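Local coordinates for putative uncharacterized protein (Emericella nidulans, PDB 3PGB) that is a copper amine oxidase that probably oxidises primary amines to aldehydes, using a bound copper ion and a topaquinone cofactor made from one of its own tyrosines, at residues Lys64-Val67 against Trp68-Leu71; Pro155-Asn158 against Ala159-Trp162; Thr186-Glu190 against Trp191-Ile195; Ala391-Pro394 against Val395-Ser398. One frame throughout, in Å; residues are numbered along the deposited sequence.

Overall arrangement
Four local turns are strung along the chain in series, and none nests in or crosses another. Contact 1 is a loop turn between strand 58-59 and helix 73-84. Contact 2 closes the loop between antiparallel strands 145-152 and 161-164; its side chains touch helix 73-84, and its centre is about 19 Å from that of contact 1. Contact 3 is the widened turn of helix 186-198. Contact 4 turns the chain from strand 374-389 into helix 394-398. Contacts 3 and 4 have centres about 22 Å apart, and both pack on strands 235-242, 255-263 and 273-279. Contacts 1 and 4 lie on opposite sides of the chain's centre.

Contact 1: Lys64-Val67 against Trp68-Leu71; sequences KENV and WYGL
Asn66 reaches forward to the backbone of Trp68 and Tyr69 and closes an Asx turn in the loop between strand 58-59 and helix 73-84. Asn66 OD1 accepts from Trp68 N at 3.1 Å, in the carbonyl plane. Tyr69 N also donates to Asn66 OD1, at 2.9 Å, but from above that plane. Two bonds thus grip one buried oxygen. CG of Asn66 lies anti to its own N (chi1 -176°), which carries the amide forward along the chain. ND2 is held by the carbonyls of Arg344 and Ile356, so the amide is fixed at both ends.

The tight part is around Trp68. Phe367 stacks on this indole, Tyr355 meets it edge-to-face, and Tyr378 OH takes its NE1. The other side is looser. Glu65 is exposed and makes a salt bridge with Arg344. The Tyr69 ring leads away from the turn, and Tyr69 CB passes the Asn66 amide at 3.6 Å from Asn66 ND2. Within the turn itself, Val67 and Trp68 lie side by side. Val67 CG2 sits over one face of the Trp68 indole, 3.6 Å from the centroid of the five-membered ring, in a CH-pi contact.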
loop_
_atom_site.group_PDB
_atom_site.type_symbol
_atom_site.label_atom_id
_atom_site.label_comp_id
_atom_site.label_asym_id
_atom_site.label_seq_id
_atom_site.Cartn_x
_atom_site.Cartn_y
_atom_site.Cartn_z
ATOM N N LYS A 64 3.194 34.675 6.482
ATOM C CA LYS A 64 1.996 35.374 6.030
ATOM C C LYS A 64 0.803 34.993 6.899
ATOM O O LYS A 64 0.848 33.985 7.603
ATOM C CB LYS A 64 1.707 34.990 4.582
ATOM C CG LYS A 64 2.824 35.326 3.616
ATOM C CD LYS A 64 2.937 36.836 3.386
ATOM C CE LYS A 64 4.105 37.166 2.461
ATOM N NZ LYS A 64 4.269 38.630 2.255
ATOM N N GLU A 65 -0.254 35.806 6.863
ATOM C CA GLU A 65 -1.487 35.428 7.545
ATOM C C GLU A 65 -2.085 34.204 6.855
ATOM O O GLU A 65 -1.813 33.939 5.682
ATOM C CB GLU A 65 -2.487 36.588 7.578
ATOM C CG GLU A 65 -2.145 37.662 8.612
ATOM C CD GLU A 65 -2.287 37.175 10.049
ATOM O OE1 GLU A 65 -2.922 36.115 10.268
ATOM O OE2 GLU A 65 -1.769 37.858 10.961
ATOM N N ASN A 66 -2.872 33.437 7.602
ATOM C CA ASN A 66 -3.541 32.268 7.041
ATOM C C ASN A 66 -4.882 32.732 6.475
ATOM O O ASN A 66 -5.871 32.867 7.194
ATOM C CB ASN A 66 -3.710 31.173 8.098
ATOM C CG ASN A 66 -4.318 29.892 7.540
ATOM O OD1 ASN A 66 -5.072 29.909 6.571
ATOM N ND2 ASN A 66 -4.003 28.774 8.172
ATOM N N VAL A 67 -4.894 32.971 5.171
ATOM C CA VAL A 67 -6.038 33.561 4.498
ATOM C C VAL A 67 -7.153 32.549 4.178
ATOM O O VAL A 67 -8.188 32.939 3.623
ATOM C CB VAL A 67 -5.594 34.270 3.192
ATOM C CG1 VAL A 67 -4.524 35.305 3.485
ATOM C CG2 VAL A 67 -5.096 33.260 2.164
ATOM N N TRP A 68 -6.951 31.274 4.528
ATOM C CA TRP A 68 -7.896 30.202 4.202
ATOM C C TRP A 68 -8.590 29.529 5.397
ATOM O O TRP A 68 -9.675 28.968 5.234
ATOM C CB TRP A 68 -7.191 29.087 3.430
ATOM C CG TRP A 68 -6.353 29.519 2.276
ATOM C CD1 TRP A 68 -6.770 29.744 0.998
ATOM C CD2 TRP A 68 -4.940 29.729 2.282
ATOM N NE1 TRP A 68 -5.704 30.100 0.213
ATOM C CE2 TRP A 68 -4.568 30.095 0.977
ATOM C CE3 TRP A 68 -3.952 29.650 3.270
ATOM C CZ2 TRP A 68 -3.249 30.380 0.629
ATOM C CZ3 TRP A 68 -2.644 29.932 2.928
ATOM C CH2 TRP A 68 -2.303 30.292 1.618
ATOM N N TYR A 69 -7.972 29.550 6.576
ATOM C CA TYR A 69 -8.387 28.654 7.667
ATOM C C TYR A 69 -9.871 28.731 8.018
ATOM O O TYR A 69 -10.554 27.712 8.066
ATOM C CB TYR A 69 -7.550 28.879 8.936
ATOM C CG TYR A 69 -7.960 27.975 10.079
ATOM C CD1 TYR A 69 -7.561 26.645 10.116
ATOM C CD2 TYR A 69 -8.766 28.441 11.109
ATOM C CE1 TYR A 69 -7.937 25.807 11.147
ATOM C CE2 TYR A 69 -9.153 27.603 12.154
ATOM C CZ TYR A 69 -8.734 26.291 12.165
ATOM O OH TYR A 69 -9.105 25.454 13.189
ATOM N N GLY A 70 -10.356 29.936 8.283
ATOM C CA GLY A 70 -11.737 30.122 8.689
ATOM C C GLY A 70 -11.973 31.430 9.409
ATOM O O GLY A 70 -11.047 32.225 9.600
ATOM N N LEU A 71 -13.221 31.645 9.810
ATOM C CA LEU A 71 -13.602 32.854 10.536
ATOM C C LEU A 71 -13.146 32.764 11.986
ATOM O O LEU A 71 -13.157 31.691 12.576
ATOM C CB LEU A 71 -15.123 33.050 10.492
ATOM C CG LEU A 71 -15.747 33.264 9.111
ATOM C CD1 LEU A 71 -17.268 33.149 9.178
ATOM C CD2 LEU A 71 -15.333 34.603 8.528
#

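Contact 2: Pro155-Asn158 against Ala159-Trp162; sequences PVSN and ATTW
Thr160 OG1 is gripped by two backbone groups. Thr160 OG1 accepts from Ser157 N at 3.2 Å, with an N-H...O angle of 152°, and it is also bonded to Pro153 O. That carbonyl can only accept, so the hydroxyl gives its proton there. The torsion that sets this up places OG1 beside Thr160 N and anti to the carbonyl carbon (chi1 -71°), facing back along the chain.

A second bond runs between the same two residues. Thr160 N donates to Ser157 O at 3.3 Å, but from well above the carbonyl plane. It closes a beta turn with Asn158 and Ala159 at its corners, and their backbone angles fit type I. Ser157 adds its side chain. Ser157 OG accepts from Ala159 N at 3.0 Å, which makes an ST turn inside the beta turn. Ser157 OG also touches Ala159 CB at 3.4 Å.

The corner is exposed, while Thr160 is buried. Val156 has its CA 3.4 Å from Thr160 OG1, at the inner end of the turn.

The turn belongs to the loop that joins antiparallel strands 145-152 and 161-164. Thr161 is already backbone-bonded to Gly152, and Thr160 packs on Val151. Helix 73-84 lies against the inner end, where Trp82 meets Val156 and Thr160, and Asp78 meets Val156.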
loop_
_atom_site.group_PDB
_atom_site.type_symbol
_atom_site.label_atom_id
_atom_site.label_comp_id
_atom_site.label_asym_id
_atom_site.label_seq_id
_atom_site.Cartn_x
_atom_site.Cartn_y
_atom_site.Cartn_z
ATOM N N PRO A 155 -13.825 43.529 8.567
ATOM C CA PRO A 155 -14.779 43.361 9.675
ATOM C C PRO A 155 -16.145 43.980 9.379
ATOM O O PRO A 155 -16.246 44.877 8.544
ATOM C CB PRO A 155 -14.109 44.102 10.846
ATOM C CG PRO A 155 -12.694 44.357 10.411
ATOM C CD PRO A 155 -12.710 44.420 8.928
ATOM N N VAL A 156 -17.179 43.497 10.060
ATOM C CA VAL A 156 -18.528 44.014 9.856
ATOM C C VAL A 156 -18.559 45.500 10.182
ATOM O O VAL A 156 -18.063 45.923 11.230
ATOM C CB VAL A 156 -19.585 43.286 10.719
ATOM C CG1 VAL A 156 -20.954 43.944 10.550
ATOM C CG2 VAL A 156 -19.653 41.805 10.351
ATOM N N SER A 157 -19.135 46.280 9.270
ATOM C CA SER A 157 -19.197 47.731 9.396
ATOM C C SER A 157 -20.421 48.250 8.642
ATOM O O SER A 157 -21.246 47.459 8.172
ATOM C CB SER A 157 -17.919 48.361 8.831
ATOM O OG SER A 157 -17.890 48.294 7.412
ATOM N N ASN A 158 -20.536 49.571 8.525
ATOM C CA ASN A 158 -21.562 50.173 7.679
ATOM C C ASN A 158 -21.349 49.835 6.200
ATOM O O ASN A 158 -22.305 49.799 5.431
ATOM C CB ASN A 158 -21.598 51.692 7.874
ATOM C CG ASN A 158 -22.181 52.099 9.225
ATOM O OD1 ASN A 158 -22.913 51.332 9.865
ATOM N ND2 ASN A 158 -21.866 53.319 9.660
ATOM N N ALA A 159 -20.098 49.586 5.813
ATOM C CA ALA A 159 -19.762 49.241 4.430
ATOM C C ALA A 159 -20.182 47.814 4.047
ATOM O O ALA A 159 -20.268 47.493 2.859
ATOM C CB ALA A 159 -18.263 49.425 4.193
ATOM N N THR A 160 -20.443 46.969 5.043
ATOM C CA THR A 160 -20.761 45.564 4.800
ATOM C C THR A 160 -22.098 45.371 4.072
ATOM O O THR A 160 -23.116 45.976 4.428
ATOM C CB THR A 160 -20.754 44.752 6.119
ATOM O OG1 THR A 160 -19.407 44.619 6.587
ATOM C CG2 THR A 160 -21.351 43.361 5.919
ATOM N N THR A 161 -22.071 44.513 3.054
ATOM C CA THR A 161 -23.247 44.190 2.250
ATOM C C THR A 161 -23.407 42.673 2.136
ATOM O O THR A 161 -22.548 41.921 2.593
ATOM C CB THR A 161 -23.105 44.759 0.827
ATOM O OG1 THR A 161 -22.033 44.097 0.150
ATOM C CG2 THR A 161 -22.816 46.250 0.863
ATOM N N TRP A 162 -24.515 42.235 1.539
ATOM C CA TRP A 162 -24.662 40.849 1.088
ATOM C C TRP A 162 -25.090 40.805 -0.368
ATOM O O TRP A 162 -25.630 41.774 -0.889
ATOM C CB TRP A 162 -25.637 40.057 1.963
ATOM C CG TRP A 162 -27.104 40.289 1.722
ATOM C CD1 TRP A 162 -27.910 41.162 2.386
ATOM C CD2 TRP A 162 -27.947 39.590 0.797
ATOM N NE1 TRP A 162 -29.198 41.073 1.915
ATOM C CE2 TRP A 162 -29.249 40.111 0.944
ATOM C CE3 TRP A 162 -27.727 38.581 -0.147
ATOM C CZ2 TRP A 162 -30.328 39.662 0.175
ATOM C CZ3 TRP A 162 -28.796 38.137 -0.912
ATOM C CH2 TRP A 162 -30.082 38.678 -0.745
#

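Contact 3: Thr186-Glu190 against Trp191-Ile195; sequences TVYSE and WLFKI
Tyr188 is touched by two side chains of the next turn, Leu192 and Phe193. Leu192 CD1 lies over one face of the tyrosine ring, 3.8 Å from its centroid, in a CH-pi contact. The same methyl, Leu192 CD1, meets Val187 CG1 at 4.1 Å. Phe193 crosses Tyr188 obliquely, with ring planes 54° apart and Tyr188 CD1 at 3.8 Å from Phe193 CZ. Tyr188 CB sits over the phenylalanine face.

The backbone sets these pairings. Leu192 N donates to Val187 O at 3.1 Å, and Phe193 N donates to Tyr188 O at 3.0 Å. Both bonds span five residues, so helix 186-198 widens here into a pi-type turn. The bond from Trp191 N to Tyr188 O is weak. The axes of 186-190 and 191-195 differ by 26°, which marks a kink. Trp191 CB lies beside Val187 O. Trp191 CG stands anti to the backbone N (chi1 -168°), and this setting of the side chain carries the indole away from the turn before. Ile195 CD1 lies over one indole face.

Outside the helix, Tyr188 OH is bonded to Ile221 O and Trp191 NE1 to Ser262 OG. Leu192 and Ile195 pack on strand 255-263.

The exposed flank is charged. Lys194 NZ meets Glu190 OE1 at 3.0 Å, from above the carboxylate plane, in a salt bridge one turn long. Val187, Leu192 and Ile195 face the sheet, while the ion pair, probably weakened by solvent, lies on the exposed flank.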
loop_
_atom_site.group_PDB
_atom_site.type_symbol
_atom_site.label_atom_id
_atom_site.label_comp_id
_atom_site.label_asym_id
_atom_site.label_seq_id
_atom_site.Cartn_x
_atom_site.Cartn_y
_atom_site.Cartn_z
ATOM N N THR A 186 -42.678 16.607 9.625
ATOM C CA THR A 186 -44.012 16.306 9.075
ATOM C C THR A 186 -44.054 14.992 8.287
ATOM O O THR A 186 -45.037 14.256 8.360
ATOM C CB THR A 186 -44.555 17.440 8.168
ATOM O OG1 THR A 186 -44.451 18.698 8.845
ATOM C CG2 THR A 186 -46.014 17.188 7.810
ATOM N N VAL A 187 -42.984 14.692 7.556
ATOM C CA VAL A 187 -42.879 13.431 6.806
ATOM C C VAL A 187 -43.037 12.203 7.705
ATOM O O VAL A 187 -43.388 11.129 7.226
ATOM C CB VAL A 187 -41.536 13.339 6.034
ATOM C CG1 VAL A 187 -41.393 11.998 5.336
ATOM C CG2 VAL A 187 -41.444 14.463 5.012
ATOM N N TYR A 188 -42.783 12.360 9.001
ATOM C CA TYR A 188 -42.981 11.269 9.950
ATOM C C TYR A 188 -44.359 11.305 10.607
ATOM O O TYR A 188 -45.127 10.350 10.484
ATOM C CB TYR A 188 -41.868 11.248 11.006
ATOM C CG TYR A 188 -40.590 10.625 10.487
ATOM C CD1 TYR A 188 -40.371 9.261 10.591
ATOM C CD2 TYR A 188 -39.616 11.398 9.870
ATOM C CE1 TYR A 188 -39.212 8.683 10.104
ATOM C CE2 TYR A 188 -38.448 10.834 9.385
ATOM C CZ TYR A 188 -38.252 9.475 9.502
ATOM O OH TYR A 188 -37.101 8.905 9.022
ATOM N N SER A 189 -44.675 12.400 11.291
ATOM C CA SER A 189 -45.898 12.476 12.093
ATOM C C SER A 189 -47.183 12.445 11.255
ATOM O O SER A 189 -48.205 11.923 11.702
ATOM C CB SER A 189 -45.880 13.726 12.976
ATOM O OG SER A 189 -45.701 14.889 12.194
ATOM N N GLU A 190 -47.121 12.994 10.044
ATOM C CA GLU A 190 -48.303 13.108 9.183
ATOM C C GLU A 190 -48.314 12.098 8.042
ATOM O O GLU A 190 -49.250 12.087 7.236
ATOM C CB GLU A 190 -48.404 14.531 8.613
ATOM C CG GLU A 190 -48.571 15.615 9.674
ATOM C CD GLU A 190 -49.788 15.380 10.563
ATOM O OE1 GLU A 190 -50.875 15.077 10.025
ATOM O OE2 GLU A 190 -49.650 15.485 11.797
ATOM N N TRP A 191 -47.293 11.244 7.975
ATOM C CA TRP A 191 -47.185 10.273 6.886
ATOM C C TRP A 191 -46.661 8.910 7.357
ATOM O O TRP A 191 -47.458 7.999 7.575
ATOM C CB TRP A 191 -46.331 10.854 5.754
ATOM C CG TRP A 191 -46.383 10.077 4.486
ATOM C CD1 TRP A 191 -45.366 9.379 3.919
ATOM C CD2 TRP A 191 -47.514 9.915 3.625
ATOM N NE1 TRP A 191 -45.787 8.791 2.752
ATOM C CE2 TRP A 191 -47.102 9.106 2.547
ATOM C CE3 TRP A 191 -48.836 10.377 3.658
ATOM C CZ2 TRP A 191 -47.961 8.752 1.509
ATOM C CZ3 TRP A 191 -49.687 10.027 2.629
ATOM C CH2 TRP A 191 -49.247 9.219 1.568
ATOM N N LEU A 192 -45.347 8.776 7.541
ATOM C CA LEU A 192 -44.729 7.468 7.798
ATOM C C LEU A 192 -45.318 6.738 9.000
ATOM O O LEU A 192 -45.682 5.570 8.897
ATOM C CB LEU A 192 -43.211 7.605 7.974
ATOM C CG LEU A 192 -42.417 7.924 6.703
ATOM C CD1 LEU A 192 -40.981 8.289 7.045
ATOM C CD2 LEU A 192 -42.466 6.758 5.724
ATOM N N PHE A 193 -45.415 7.424 10.129
ATOM C CA PHE A 193 -45.975 6.823 11.338
ATOM C C PHE A 193 -47.459 6.492 11.197
ATOM O O PHE A 193 -47.936 5.520 11.780
ATOM C CB PHE A 193 -45.775 7.730 12.560
ATOM C CG PHE A 193 -44.339 7.856 13.018
ATOM C CD1 PHE A 193 -43.410 6.838 12.807
ATOM C CD2 PHE A 193 -43.930 8.989 13.705
ATOM C CE1 PHE A 193 -42.101 6.970 13.250
ATOM C CE2 PHE A 193 -42.621 9.119 14.158
ATOM C CZ PHE A 193 -41.708 8.110 13.929
ATOM N N LYS A 194 -48.190 7.297 10.436
ATOM C CA LYS A 194 -49.598 7.010 10.196
ATOM C C LYS A 194 -49.745 5.754 9.333
ATOM O O LYS A 194 -50.558 4.882 9.638
ATOM C CB LYS A 194 -50.310 8.227 9.584
ATOM C CG LYS A 194 -50.398 9.392 10.576
ATOM C CD LYS A 194 -51.404 10.475 10.184
ATOM C CE LYS A 194 -51.685 11.400 11.381
ATOM N NZ LYS A 194 -52.403 12.651 10.996
ATOM N N ILE A 195 -48.933 5.657 8.281
ATOM C CA ILE A 195 -48.902 4.466 7.432
ATOM C C ILE A 195 -48.438 3.245 8.228
ATOM O O ILE A 195 -48.977 2.149 8.062
ATOM C CB ILE A 195 -47.975 4.656 6.202
ATOM C CG1 ILE A 195 -48.555 5.700 5.244
ATOM C CG2 ILE A 195 -47.784 3.336 5.463
ATOM C CD1 ILE A 195 -47.551 6.226 4.242
#

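Contact 4: Ala391-Pro394 against Val395-Ser398; sequences ANDP and VQSS
This is a helix N-cap: Asp393 caps the short helix 394-398 where the chain leaves strand 374-389, in the enzyme domain of the copper amine oxidase fold. Asp393 OD1 accepts from Gln396 N at 2.7 Å, on the syn side of the carboxylate and close to its plane. CG lies between the backbone N and the carbonyl carbon (chi1 78°), which turns the carboxylate over the first turn. The N-H groups at the helix start would probably favour its negative charge. Asp393 O takes Ser397 N at 3.0 Å, so the residue holds the first turn by side chain and backbone.

Pro394 follows in the first turn, where it has no N-H to give. Ala391 comes back against the turn, with Ala391 CB 3.4 Å from Gln396 CB. A water joins the two ends as well. The water accepts from Ala391 N at 3.2 Å and is hydrogen-bonded to Ser397 OG at 2.6 Å.

The Gln396 amide leads away from the cap. It is bonded to Gln509 OE1 and Ser530 OG, and the Gln396 side chain is about 6 Å from that of the copper ligand His532. The dimer partner also touches here: Trp565 of the second subunit packs on Pro394 and Ser397 and bonds to Asn392 O.

At the far end of the turn, Ser398 OG accepts from Trp228 NE1. Ser398 OG itself donates to Pro394 O at 2.6 Å, nearly in line with the carbonyl bond.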
loop_
_atom_site.group_PDB
_atom_site.type_symbol
_atom_site.label_atom_id
_atom_site.label_comp_id
_atom_site.label_asym_id
_atom_site.label_seq_id
_atom_site.Cartn_x
_atom_site.Cartn_y
_atom_site.Cartn_z
ATOM N N ALA A 391 -28.344 -3.209 -4.750
ATOM C CA ALA A 391 -29.048 -4.308 -4.098
ATOM C C ALA A 391 -30.272 -4.726 -4.897
ATOM O O ALA A 391 -30.667 -4.046 -5.839
ATOM C CB ALA A 391 -29.453 -3.913 -2.689
ATOM N N ASN A 392 -30.870 -5.847 -4.506
ATOM C CA ASN A 392 -32.128 -6.288 -5.090
ATOM C C ASN A 392 -33.330 -5.635 -4.403
ATOM O O ASN A 392 -34.467 -5.907 -4.770
ATOM C CB ASN A 392 -32.246 -7.817 -5.020
ATOM C CG ASN A 392 -33.240 -8.385 -6.025
ATOM O OD1 ASN A 392 -33.581 -7.742 -7.016
ATOM N ND2 ASN A 392 -33.696 -9.605 -5.776
ATOM N N ASP A 393 -33.084 -4.782 -3.406
ATOM C CA ASP A 393 -34.146 -4.027 -2.744
ATOM C C ASP A 393 -34.014 -2.544 -3.105
ATOM O O ASP A 393 -32.931 -2.099 -3.457
ATOM C CB ASP A 393 -34.130 -4.277 -1.227
ATOM C CG ASP A 393 -33.040 -3.502 -0.488
ATOM O OD1 ASP A 393 -33.029 -2.252 -0.551
ATOM O OD2 ASP A 393 -32.227 -4.150 0.209
ATOM N N PRO A 394 -35.118 -1.779 -3.038
ATOM C CA PRO A 394 -35.112 -0.408 -3.546
ATOM C C PRO A 394 -34.382 0.612 -2.678
ATOM O O PRO A 394 -33.910 1.624 -3.193
ATOM C CB PRO A 394 -36.598 -0.052 -3.588
ATOM C CG PRO A 394 -37.202 -0.857 -2.494
ATOM C CD PRO A 394 -36.416 -2.134 -2.433
ATOM N N VAL A 395 -34.315 0.374 -1.373
ATOM C CA VAL A 395 -33.635 1.306 -0.485
ATOM C C VAL A 395 -32.125 1.250 -0.725
ATOM O O VAL A 395 -31.501 2.266 -1.060
ATOM C CB VAL A 395 -33.979 1.034 0.995
ATOM C CG1 VAL A 395 -32.937 1.669 1.929
ATOM C CG2 VAL A 395 -35.390 1.550 1.309
ATOM N N GLN A 396 -31.549 0.064 -0.576
ATOM C CA GLN A 396 -30.116 -0.123 -0.793
ATOM C C GLN A 396 -29.709 0.105 -2.234
ATOM O O GLN A 396 -28.605 0.590 -2.487
ATOM C CB GLN A 396 -29.659 -1.517 -0.348
ATOM C CG GLN A 396 -29.493 -1.648 1.145
ATOM C CD GLN A 396 -28.416 -0.739 1.672
ATOM O OE1 GLN A 396 -27.227 -1.015 1.516
ATOM N NE2 GLN A 396 -28.826 0.365 2.291
ATOM N N SER A 397 -30.590 -0.233 -3.173
ATOM C CA SER A 397 -30.336 0.042 -4.592
ATOM C C SER A 397 -30.187 1.540 -4.865
ATOM O O SER A 397 -29.418 1.945 -5.726
ATOM C CB SER A 397 -31.453 -0.535 -5.468
ATOM O OG SER A 397 -31.250 -0.229 -6.836
ATOM N N SER A 398 -30.912 2.353 -4.110
ATOM C CA SER A 398 -31.002 3.785 -4.374
ATOM C C SER A 398 -30.006 4.634 -3.600
ATOM O O SER A 398 -29.859 5.811 -3.909
ATOM C CB SER A 398 -32.413 4.276 -4.052
ATOM O OG SER A 398 -33.387 3.582 -4.816
HETATM O O HOH W 1 -29.390 -1.880 -7.435
#